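Local atomic coordinates of transcriptional regulator (Aquifex aeolicus, PDB entry 2EH3), a protein that probably binds DNA as a transcription factor of the TetR/AcrR family, using an N-terminal helix-turn-helix to regulate gene expression. Residues T3-L8 and I54-K59; H58-S63 and Y85-V90; Y92-D97 and N106-K111. One frame throughout, in Å; residues are numbered along the deposited sequence.

Contact 1. Residues T3-L8 and I54-K59; sequences TKERIL and IERTHK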
loop_
_atom_site.group_PDB
_atom_site.type_symbol
_atom_site.label_atom_id
_atom_site.label_comp_id
_atom_site.label_asym_id
_atom_site.label_seq_id
_atom_site.Cartn_x
_atom_site.Cartn_y
_atom_site.Cartn_z
ATOM N N THR A 3 18.674 13.857 24.760
ATOM C CA THR A 3 19.499 13.141 23.807
ATOM C C THR A 3 18.722 12.074 23.059
ATOM O O THR A 3 18.913 11.913 21.851
ATOM C CB THR A 3 20.703 12.511 24.522
ATOM O OG1 THR A 3 21.469 13.555 25.139
ATOM C CG2 THR A 3 21.560 11.772 23.560
ATOM N N LYS A 4 17.846 11.346 23.755
ATOM C CA LYS A 4 17.073 10.300 23.077
ATOM C C LYS A 4 16.203 10.938 21.991
ATOM O O LYS A 4 16.092 10.404 20.870
ATOM C CB LYS A 4 16.202 9.539 24.079
ATOM C CG LYS A 4 15.529 8.328 23.482
ATOM C CD LYS A 4 14.685 7.562 24.513
ATOM C CE LYS A 4 14.131 6.271 23.919
ATOM N NZ LYS A 4 13.616 5.398 25.010
ATOM N N GLU A 5 15.585 12.067 22.322
ATOM C CA GLU A 5 14.751 12.775 21.367
ATOM C C GLU A 5 15.577 13.235 20.178
ATOM O O GLU A 5 15.137 13.147 19.033
ATOM C CB GLU A 5 14.100 14.001 22.016
ATOM C CG GLU A 5 12.922 13.694 22.925
ATOM C CD GLU A 5 13.287 12.808 24.088
ATOM O OE1 GLU A 5 14.287 13.106 24.794
ATOM O OE2 GLU A 5 12.558 11.810 24.295
ATOM N N ARG A 6 16.785 13.723 20.430
ATOM C CA ARG A 6 17.605 14.183 19.315
ATOM C C ARG A 6 17.981 13.031 18.382
ATOM O O ARG A 6 17.949 13.179 17.147
ATOM C CB ARG A 6 18.871 14.882 19.828
ATOM C CG ARG A 6 18.583 16.227 20.452
ATOM C CD ARG A 6 19.689 17.232 20.146
ATOM N NE ARG A 6 20.907 16.977 20.907
ATOM C CZ ARG A 6 21.954 16.280 20.478
ATOM N NH1 ARG A 6 21.970 15.738 19.265
ATOM N NH2 ARG A 6 23.002 16.138 21.278
ATOM N N ILE A 7 18.333 11.892 18.959
ATOM C CA ILE A 7 18.679 10.725 18.152
ATOM C C ILE A 7 17.450 10.331 17.322
ATOM O O ILE A 7 17.569 10.045 16.138
ATOM C CB ILE A 7 19.088 9.553 19.049
ATOM C CG1 ILE A 7 20.410 9.882 19.732
ATOM C CG2 ILE A 7 19.213 8.261 18.243
ATOM C CD1 ILE A 7 20.784 8.921 20.859
ATOM N N LEU A 8 16.280 10.297 17.943
ATOM C CA LEU A 8 15.076 9.935 17.198
ATOM C C LEU A 8 14.828 10.876 16.024
ATOM O O LEU A 8 14.441 10.426 14.936
ATOM C CB LEU A 8 13.866 9.923 18.143
ATOM C CG LEU A 8 13.850 8.685 19.036
ATOM C CD1 LEU A 8 12.886 8.897 20.211
ATOM C CD2 LEU A 8 13.443 7.479 18.211
ATOM N N ILE A 54 8.435 4.026 15.317
ATOM C CA ILE A 54 7.087 3.614 14.970
ATOM C C ILE A 54 6.190 3.642 16.193
ATOM O O ILE A 54 5.061 4.169 16.133
ATOM C CB ILE A 54 7.105 2.199 14.347
ATOM C CG1 ILE A 54 7.966 2.222 13.070
ATOM C CG2 ILE A 54 5.668 1.714 14.055
ATOM C CD1 ILE A 54 7.471 3.172 11.965
ATOM N N GLU A 55 6.691 3.105 17.303
ATOM C CA GLU A 55 5.915 3.051 18.539
ATOM C C GLU A 55 5.461 4.437 18.998
ATOM O O GLU A 55 4.323 4.612 19.466
ATOM C CB GLU A 55 6.734 2.381 19.637
ATOM C CG GLU A 55 5.919 1.886 20.815
ATOM C CD GLU A 55 5.084 0.664 20.478
ATOM O OE1 GLU A 55 5.254 0.095 19.375
ATOM O OE2 GLU A 55 4.262 0.266 21.327
ATOM N N ARG A 56 6.335 5.427 18.869
ATOM C CA ARG A 56 5.965 6.766 19.297
ATOM C C ARG A 56 4.899 7.390 18.394
ATOM O O ARG A 56 4.017 8.098 18.888
ATOM C CB ARG A 56 7.201 7.648 19.403
ATOM C CG ARG A 56 8.044 7.280 20.596
ATOM C CD ARG A 56 9.195 8.245 20.754
ATOM N NE ARG A 56 9.953 7.929 21.956
ATOM C CZ ARG A 56 10.546 8.836 22.719
ATOM N NH1 ARG A 56 10.476 10.122 22.402
ATOM N NH2 ARG A 56 11.192 8.451 23.802
ATOM N N THR A 57 4.947 7.118 17.083
ATOM C CA THR A 57 3.917 7.669 16.206
ATOM C C THR A 57 2.612 6.895 16.452
ATOM O O THR A 57 1.525 7.484 16.433
ATOM C CB THR A 57 4.337 7.624 14.702
ATOM O OG1 THR A 57 5.427 8.533 14.495
ATOM C CG2 THR A 57 3.205 8.083 13.806
ATOM N N HIS A 58 2.712 5.603 16.725
ATOM C CA HIS A 58 1.516 4.799 17.017
ATOM C C HIS A 58 0.855 5.357 18.272
ATOM O O HIS A 58 -0.375 5.439 18.356
ATOM C CB HIS A 58 1.891 3.338 17.274
ATOM C CG HIS A 58 0.717 2.454 17.586
ATOM N ND1 HIS A 58 0.792 1.411 18.484
ATOM C CD2 HIS A 58 -0.548 2.440 17.103
ATOM C CE1 HIS A 58 -0.374 0.793 18.540
ATOM N NE2 HIS A 58 -1.205 1.395 17.712
ATOM N N LYS A 59 1.671 5.720 19.258
ATOM C CA LYS A 59 1.130 6.273 20.498
ATOM C C LYS A 59 0.364 7.553 20.248
ATOM O O LYS A 59 -0.603 7.819 20.961
ATOM C CB LYS A 59 2.234 6.489 21.533
ATOM C CG LYS A 59 2.561 5.207 22.271
ATOM C CD LYS A 59 3.832 5.311 23.087
ATOM C CE LYS A 59 3.957 4.112 23.992
ATOM N NZ LYS A 59 3.648 2.851 23.259
HETATM O O HOH W 1 10.460 5.987 25.061
#
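Leu8 and Arg56 mark where the backbones come nearest, CA to CA 9.9 Å, as helical segments 3-8 and 54-59 pass almost at right angles (98°) with their axes 13.0 Å apart. That gap is too wide for backbone contact, so the long side chain of Arg56 bridges it. Its chain runs extended from CG to NE and delivers the guanidinium to the side of the N-terminal helix. There Leu8 CD1 sits over one face of the group, offset toward the rim and 3.4 Å from Arg56 CZ. At the edge, Arg56 NH1 donates to Glu5 OE2 over 3.3 Å, a fairly straight bond (159°) within a salt bridge. The acceptor lies close to the guanidinium plane and uses its anti lone pair; the carboxylate and guanidinium planes stand 31° apart. Arg56 has a second acid on its own helix, since NE pairs with Glu52, while Glu5 OE1 takes the backbone N of Gly2. Lys4, extended, brings its CE to 3.7 Å from Arg56 NH2. The two cationic ends would be expected to repel, Lys4 NZ lying 4.1 Å from Arg56 NH2, but one water accepts from both, which probably eases the strain: it is 2.9 Å from Arg56 NH2. Leu8 also packs on Leu49 and Ile53 of helix 46-67, continuing the apolar side of the junction. The first helix of a helix-turn-helix domain laid across the long linking helix that leads into the C-terminal domain is a hallmark of TetR-family regulators.

Contact 2. Residues H58-S63 and Y85-V90; sequences HKKIIS and YREKKV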
loop_
_atom_site.group_PDB
_atom_site.type_symbol
_atom_site.label_atom_id
_atom_site.label_comp_id
_atom_site.label_asym_id
_atom_site.label_seq_id
_atom_site.Cartn_x
_atom_site.Cartn_y
_atom_site.Cartn_z
ATOM N N HIS A 58 2.712 5.603 16.725
ATOM C CA HIS A 58 1.516 4.799 17.017
ATOM C C HIS A 58 0.855 5.357 18.272
ATOM O O HIS A 58 -0.375 5.439 18.356
ATOM C CB HIS A 58 1.891 3.338 17.274
ATOM C CG HIS A 58 0.717 2.454 17.586
ATOM N ND1 HIS A 58 0.792 1.411 18.484
ATOM C CD2 HIS A 58 -0.548 2.440 17.103
ATOM C CE1 HIS A 58 -0.374 0.793 18.540
ATOM N NE2 HIS A 58 -1.205 1.395 17.712
ATOM N N LYS A 59 1.671 5.720 19.258
ATOM C CA LYS A 59 1.130 6.273 20.498
ATOM C C LYS A 59 0.364 7.553 20.248
ATOM O O LYS A 59 -0.603 7.819 20.961
ATOM C CB LYS A 59 2.234 6.489 21.533
ATOM C CG LYS A 59 2.561 5.207 22.271
ATOM C CD LYS A 59 3.832 5.311 23.087
ATOM C CE LYS A 59 3.957 4.112 23.992
ATOM N NZ LYS A 59 3.648 2.851 23.259
ATOM N N LYS A 60 0.782 8.349 19.259
ATOM C CA LYS A 60 0.053 9.578 18.941
ATOM C C LYS A 60 -1.302 9.176 18.363
ATOM O O LYS A 60 -2.298 9.887 18.552
ATOM C CB LYS A 60 0.815 10.442 17.914
ATOM C CG LYS A 60 2.044 11.098 18.504
ATOM C CD LYS A 60 2.893 11.804 17.452
ATOM C CE LYS A 60 4.194 12.285 18.095
ATOM N NZ LYS A 60 5.247 12.678 17.113
ATOM N N ILE A 61 -1.335 8.044 17.655
ATOM C CA ILE A 61 -2.578 7.561 17.066
ATOM C C ILE A 61 -3.505 7.052 18.162
ATOM O O ILE A 61 -4.710 7.334 18.153
ATOM C CB ILE A 61 -2.308 6.443 16.035
ATOM C CG1 ILE A 61 -1.484 7.021 14.875
ATOM C CG2 ILE A 61 -3.629 5.883 15.500
ATOM C CD1 ILE A 61 -2.140 8.177 14.160
ATOM N N ILE A 62 -2.948 6.306 19.106
ATOM C CA ILE A 62 -3.751 5.823 20.226
ATOM C C ILE A 62 -4.339 7.041 20.950
ATOM O O ILE A 62 -5.532 7.055 21.270
ATOM C CB ILE A 62 -2.893 4.987 21.189
ATOM C CG1 ILE A 62 -2.476 3.705 20.467
ATOM C CG2 ILE A 62 -3.655 4.671 22.496
ATOM C CD1 ILE A 62 -1.591 2.790 21.312
ATOM N N SER A 63 -3.509 8.051 21.211
ATOM C CA SER A 63 -3.982 9.273 21.879
ATOM C C SER A 63 -5.102 9.941 21.098
ATOM O O SER A 63 -6.088 10.406 21.682
ATOM C CB SER A 63 -2.837 10.278 22.044
ATOM O OG SER A 63 -1.920 9.795 22.996
ATOM N N TYR A 85 -0.389 13.501 8.340
ATOM C CA TYR A 85 0.299 14.470 7.497
ATOM C C TYR A 85 1.476 15.090 8.249
ATOM O O TYR A 85 2.558 15.229 7.685
ATOM C CB TYR A 85 -0.676 15.563 7.017
ATOM C CG TYR A 85 -0.120 16.410 5.897
ATOM C CD1 TYR A 85 -0.293 16.030 4.556
ATOM C CD2 TYR A 85 0.620 17.548 6.177
ATOM C CE1 TYR A 85 0.275 16.788 3.499
ATOM C CE2 TYR A 85 1.201 18.314 5.132
ATOM C CZ TYR A 85 1.014 17.920 3.809
ATOM O OH TYR A 85 1.564 18.665 2.797
ATOM N N ARG A 86 1.265 15.476 9.505
ATOM C CA ARG A 86 2.351 16.037 10.329
ATOM C C ARG A 86 3.474 14.997 10.476
ATOM O O ARG A 86 4.660 15.350 10.489
ATOM C CB ARG A 86 1.853 16.396 11.735
ATOM C CG ARG A 86 0.861 17.547 11.815
ATOM C CD ARG A 86 0.860 18.175 13.218
ATOM N NE ARG A 86 0.707 17.207 14.307
ATOM C CZ ARG A 86 -0.458 16.729 14.739
ATOM N NH1 ARG A 86 -1.594 17.125 14.180
ATOM N NH2 ARG A 86 -0.486 15.861 15.742
ATOM N N GLU A 87 3.083 13.730 10.599
ATOM C CA GLU A 87 4.029 12.608 10.750
ATOM C C GLU A 87 4.354 11.970 9.398
ATOM O O GLU A 87 4.756 10.816 9.364
ATOM C CB GLU A 87 3.424 11.513 11.658
ATOM C CG GLU A 87 2.996 11.985 13.046
ATOM C CD GLU A 87 4.171 12.194 13.989
ATOM O OE1 GLU A 87 5.004 11.266 14.096
ATOM O OE2 GLU A 87 4.245 13.270 14.618
ATOM N N LYS A 88 4.265 12.716 8.289
ATOM C CA LYS A 88 4.482 12.086 6.982
ATOM C C LYS A 88 5.836 11.419 6.758
ATOM O O LYS A 88 5.926 10.458 6.000
ATOM C CB LYS A 88 4.147 13.063 5.842
ATOM C CG LYS A 88 4.905 14.359 5.861
ATOM C CD LYS A 88 4.250 15.318 4.865
ATOM C CE LYS A 88 4.729 16.735 5.099
ATOM N NZ LYS A 88 4.470 17.183 6.500
ATOM N N LYS A 89 6.885 11.891 7.429
ATOM C CA LYS A 89 8.188 11.235 7.279
ATOM C C LYS A 89 8.129 9.843 7.885
ATOM O O LYS A 89 8.704 8.886 7.351
ATOM C CB LYS A 89 9.294 12.095 7.925
ATOM C CG LYS A 89 9.575 13.363 7.105
ATOM C CD LYS A 89 10.717 14.174 7.701
ATOM C CE LYS A 89 10.855 15.525 7.001
ATOM N NZ LYS A 89 11.260 15.390 5.582
ATOM N N VAL A 90 7.408 9.698 8.996
ATOM C CA VAL A 90 7.291 8.394 9.617
ATOM C C VAL A 90 6.369 7.506 8.778
ATOM O O VAL A 90 6.592 6.305 8.700
ATOM C CB VAL A 90 6.779 8.519 11.071
ATOM C CG1 VAL A 90 6.598 7.138 11.701
ATOM C CG2 VAL A 90 7.764 9.357 11.882
#
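The Glu87 carboxylate is met by Lys60 NZ at OE2, on the syn side but 34° out of the carboxylate plane. Two rings nearby are covered from within their own segments: Ile62 CD1 lies 3.6 Å above one face of the His58 ring, displaced toward its rim, and Lys88 CD stands over the centre of one face of the Tyr85 ring. The setting is the break between helix 73-86 and helix 88-99 in the C-terminal domain of this TetR-type regulator, packed beside the linking helix 46-67. Glu87 leaves helical geometry there and takes the N-cap position of the next helix; its CA is 9.6 Å from that of Lys60. The Glu87 side chain, bent at its second torsion (chi2 -76°), crosses the extended Lys60 chain at about a right angle, and Lys60 CD lies 3.5 Å from Glu87 OE2. The other oxygen, OE1, hydrogen-bonds Thr57 OG1, one turn earlier on helix 46-67, so one carboxylate grips that helix at two points. With an alanine here, Lys60 would probably be left without its acidic mate and Thr57 without its carboxylate partner, loosening the break against helix 46-67. The break has two further bonds of its own: Tyr85 O accepts from both Lys88 N and Lys88 NZ, which arrive from opposite faces of the carbonyl plane, NZ at 3.0 Å from that oxygen. The salt bridge itself is short and one-sided, with Lys60 NZ 2.8 Å from Glu87 OE2 but 3.3 Å from Glu87 OE1.

Contact 3. Residues Y92-D97 and N106-K111; sequences YIFLFD and NIYFEK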
loop_
_atom_site.group_PDB
_atom_site.type_symbol
_atom_site.label_atom_id
_atom_site.label_comp_id
_atom_site.label_asym_id
_atom_site.label_seq_id
_atom_site.Cartn_x
_atom_site.Cartn_y
_atom_site.Cartn_z
ATOM N N TYR A 92 6.199 7.544 5.609
ATOM C CA TYR A 92 7.053 7.094 4.515
ATOM C C TYR A 92 7.938 5.926 5.001
ATOM O O TYR A 92 8.059 4.887 4.328
ATOM C CB TYR A 92 7.872 8.301 4.037
ATOM C CG TYR A 92 8.632 8.087 2.774
ATOM C CD1 TYR A 92 9.847 7.408 2.796
ATOM C CD2 TYR A 92 8.145 8.552 1.557
ATOM C CE1 TYR A 92 10.561 7.199 1.632
ATOM C CE2 TYR A 92 8.843 8.351 0.391
ATOM C CZ TYR A 92 10.047 7.675 0.431
ATOM O OH TYR A 92 10.738 7.465 -0.735
ATOM N N ILE A 93 8.539 6.061 6.187
ATOM C CA ILE A 93 9.380 4.996 6.746
ATOM C C ILE A 93 8.544 3.720 6.982
ATOM O O ILE A 93 8.964 2.588 6.681
ATOM C CB ILE A 93 10.016 5.513 8.077
ATOM C CG1 ILE A 93 11.024 6.627 7.750
ATOM C CG2 ILE A 93 10.709 4.360 8.835
ATOM C CD1 ILE A 93 11.439 7.494 8.987
ATOM N N PHE A 94 7.343 3.908 7.521
ATOM C CA PHE A 94 6.429 2.817 7.789
ATOM C C PHE A 94 6.197 1.964 6.522
ATOM O O PHE A 94 6.238 0.731 6.560
ATOM C CB PHE A 94 5.115 3.450 8.271
ATOM C CG PHE A 94 4.110 2.489 8.837
ATOM C CD1 PHE A 94 4.399 1.723 9.953
ATOM C CD2 PHE A 94 2.842 2.416 8.277
ATOM C CE1 PHE A 94 3.434 0.888 10.514
ATOM C CE2 PHE A 94 1.864 1.581 8.830
ATOM C CZ PHE A 94 2.170 0.818 9.951
ATOM N N LEU A 95 5.941 2.624 5.399
ATOM C CA LEU A 95 5.755 1.865 4.160
ATOM C C LEU A 95 7.044 1.273 3.574
ATOM O O LEU A 95 7.168 0.042 3.386
ATOM C CB LEU A 95 5.095 2.781 3.118
ATOM C CG LEU A 95 4.967 2.265 1.686
ATOM C CD1 LEU A 95 4.224 0.948 1.635
ATOM C CD2 LEU A 95 4.251 3.326 0.843
ATOM N N PHE A 96 8.032 2.126 3.342
ATOM C CA PHE A 96 9.222 1.662 2.644
ATOM C C PHE A 96 10.242 0.897 3.425
ATOM O O PHE A 96 10.992 0.109 2.841
ATOM C CB PHE A 96 9.844 2.842 1.910
ATOM C CG PHE A 96 8.950 3.391 0.843
ATOM C CD1 PHE A 96 8.602 2.601 -0.262
ATOM C CD2 PHE A 96 8.420 4.674 0.939
ATOM C CE1 PHE A 96 7.742 3.082 -1.254
ATOM C CE2 PHE A 96 7.558 5.156 -0.053
ATOM C CZ PHE A 96 7.221 4.366 -1.147
ATOM N N ASP A 97 10.271 1.115 4.739
ATOM C CA ASP A 97 11.175 0.380 5.604
ATOM C C ASP A 97 10.525 -0.772 6.387
ATOM O O ASP A 97 11.240 -1.697 6.834
ATOM C CB ASP A 97 11.872 1.331 6.567
ATOM C CG ASP A 97 12.756 2.310 5.849
ATOM O OD1 ASP A 97 13.617 1.879 5.061
ATOM O OD2 ASP A 97 12.555 3.516 6.078
ATOM N N ASN A 106 5.693 -7.731 9.742
ATOM C CA ASN A 106 4.711 -8.034 10.773
ATOM C C ASN A 106 4.350 -6.801 11.607
ATOM O O ASN A 106 3.212 -6.688 12.071
ATOM C CB ASN A 106 5.240 -9.132 11.691
ATOM C CG ASN A 106 6.436 -8.671 12.504
ATOM O OD1 ASN A 106 7.541 -8.445 11.968
ATOM N ND2 ASN A 106 6.221 -8.497 13.810
ATOM N N ILE A 107 5.302 -5.891 11.815
ATOM C CA ILE A 107 5.027 -4.688 12.609
ATOM C C ILE A 107 4.071 -3.782 11.862
ATOM O O ILE A 107 3.137 -3.215 12.454
ATOM C CB ILE A 107 6.333 -3.924 12.911
ATOM C CG1 ILE A 107 7.257 -4.837 13.707
ATOM C CG2 ILE A 107 6.041 -2.607 13.681
ATOM C CD1 ILE A 107 8.686 -4.311 13.855
ATOM N N TYR A 108 4.310 -3.621 10.563
ATOM C CA TYR A 108 3.457 -2.799 9.716
ATOM C C TYR A 108 2.043 -3.303 9.885
ATOM O O TYR A 108 1.135 -2.536 10.215
ATOM C CB TYR A 108 3.858 -2.945 8.247
ATOM C CG TYR A 108 2.943 -2.252 7.272
ATOM C CD1 TYR A 108 3.112 -0.898 6.960
ATOM C CD2 TYR A 108 1.925 -2.949 6.633
ATOM C CE1 TYR A 108 2.292 -0.266 6.024
ATOM C CE2 TYR A 108 1.092 -2.334 5.703
ATOM C CZ TYR A 108 1.283 -0.985 5.395
ATOM O OH TYR A 108 0.475 -0.409 4.438
ATOM N N PHE A 109 1.847 -4.597 9.682
ATOM C CA PHE A 109 0.483 -5.113 9.825
ATOM C C PHE A 109 -0.079 -5.068 11.242
ATOM O O PHE A 109 -1.299 -4.873 11.422
ATOM C CB PHE A 109 0.380 -6.519 9.217
ATOM C CG PHE A 109 0.381 -6.507 7.712
ATOM C CD1 PHE A 109 -0.622 -5.820 7.016
ATOM C CD2 PHE A 109 1.402 -7.129 6.984
ATOM C CE1 PHE A 109 -0.612 -5.746 5.613
ATOM C CE2 PHE A 109 1.421 -7.061 5.566
ATOM C CZ PHE A 109 0.413 -6.361 4.885
ATOM N N GLU A 110 0.778 -5.216 12.250
ATOM C CA GLU A 110 0.305 -5.177 13.629
ATOM C C GLU A 110 -0.284 -3.810 13.950
ATOM O O GLU A 110 -1.375 -3.707 14.529
ATOM C CB GLU A 110 1.460 -5.507 14.593
ATOM C CG GLU A 110 1.718 -7.009 14.725
ATOM C CD GLU A 110 3.113 -7.343 15.256
ATOM O OE1 GLU A 110 3.729 -6.479 15.924
ATOM O OE2 GLU A 110 3.593 -8.481 15.009
ATOM N N LYS A 111 0.407 -2.757 13.545
ATOM C CA LYS A 111 -0.029 -1.401 13.805
ATOM C C LYS A 111 -1.283 -1.037 13.054
ATOM O O LYS A 111 -2.141 -0.328 13.585
ATOM C CB LYS A 111 1.093 -0.411 13.455
ATOM C CG LYS A 111 2.306 -0.567 14.330
ATOM C CD LYS A 111 1.940 -0.653 15.823
ATOM C CE LYS A 111 3.204 -0.583 16.670
ATOM N NZ LYS A 111 2.965 -0.731 18.134
#
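Phe94 and Tyr108 join two successive helices of the C-terminal domain, 88-99 and 105-126, which follow one another after a short link. The segments run in broadly opposed directions, 134° between their N-to-C senses, with axes 10.0 Å apart. At the nearest point the CA atoms of Phe94 and Tyr108 are 6.6 Å from each other, and the two aromatic side chains fill the space between. Phe94 sends its ring out with CG anti to the backbone N (chi1 -170°), which carries the side chain across that of Tyr108 at about a right angle. Tyr108 CD1 comes over one face of the Phe94 ring, toward its rim, and is 3.3 Å from Phe94 CE2. The ring planes are inclined at 36° and the centroids lie 4.6 Å apart, an oblique pair that is neither a stack nor edge-to-face. Phe94 CZ also reaches the backbone of the other helix, 3.5 Å from Tyr108 O. Beyond it, Lys111 CB packs obliquely against the ring, 3.9 Å from Phe94 CZ. The Lys111 chain then bends at its second torsion and carries its amine away to a salt bridge with Glu55 on helix 46-67, whose Ile54 also touches Phe94. The hydroxyl of Tyr108 hydrogen-bonds Arg143, while the CD1/CE1 side of its ring rests on Phe94. The CB of Leu95 points away from this helix; its side chain packs on Leu147 of its own chain and on Leu99 of the second subunit, and Tyr108 touches Leu147 of that subunit. With the second subunit touching it, this antiparallel-leaning helix pair is part of the all-helical C-terminal domain of the TetR fold, which in this family usually carries the dimer interface.

From the N terminus, contact 1 closes the first and longest loop: it takes the opening helix back to helix 46-67 and encloses the helices of the predicted DNA-binding motif. Contact 2 starts where that one ends, the two sharing His58 and Lys59, and its loop takes in helix 73-86 with the magnesium ligands Glu75, Glu78 and Glu82. Contact 3 follows further along helix 88-99 and closes a short loop at 106-111. The three lie in series, and no loop encloses another. Helix 46-67 ties them together: its Ile54 packs on both Val90 and Phe94 of helix 88-99, so the DNA-binding end is fastened to the C-terminal domain.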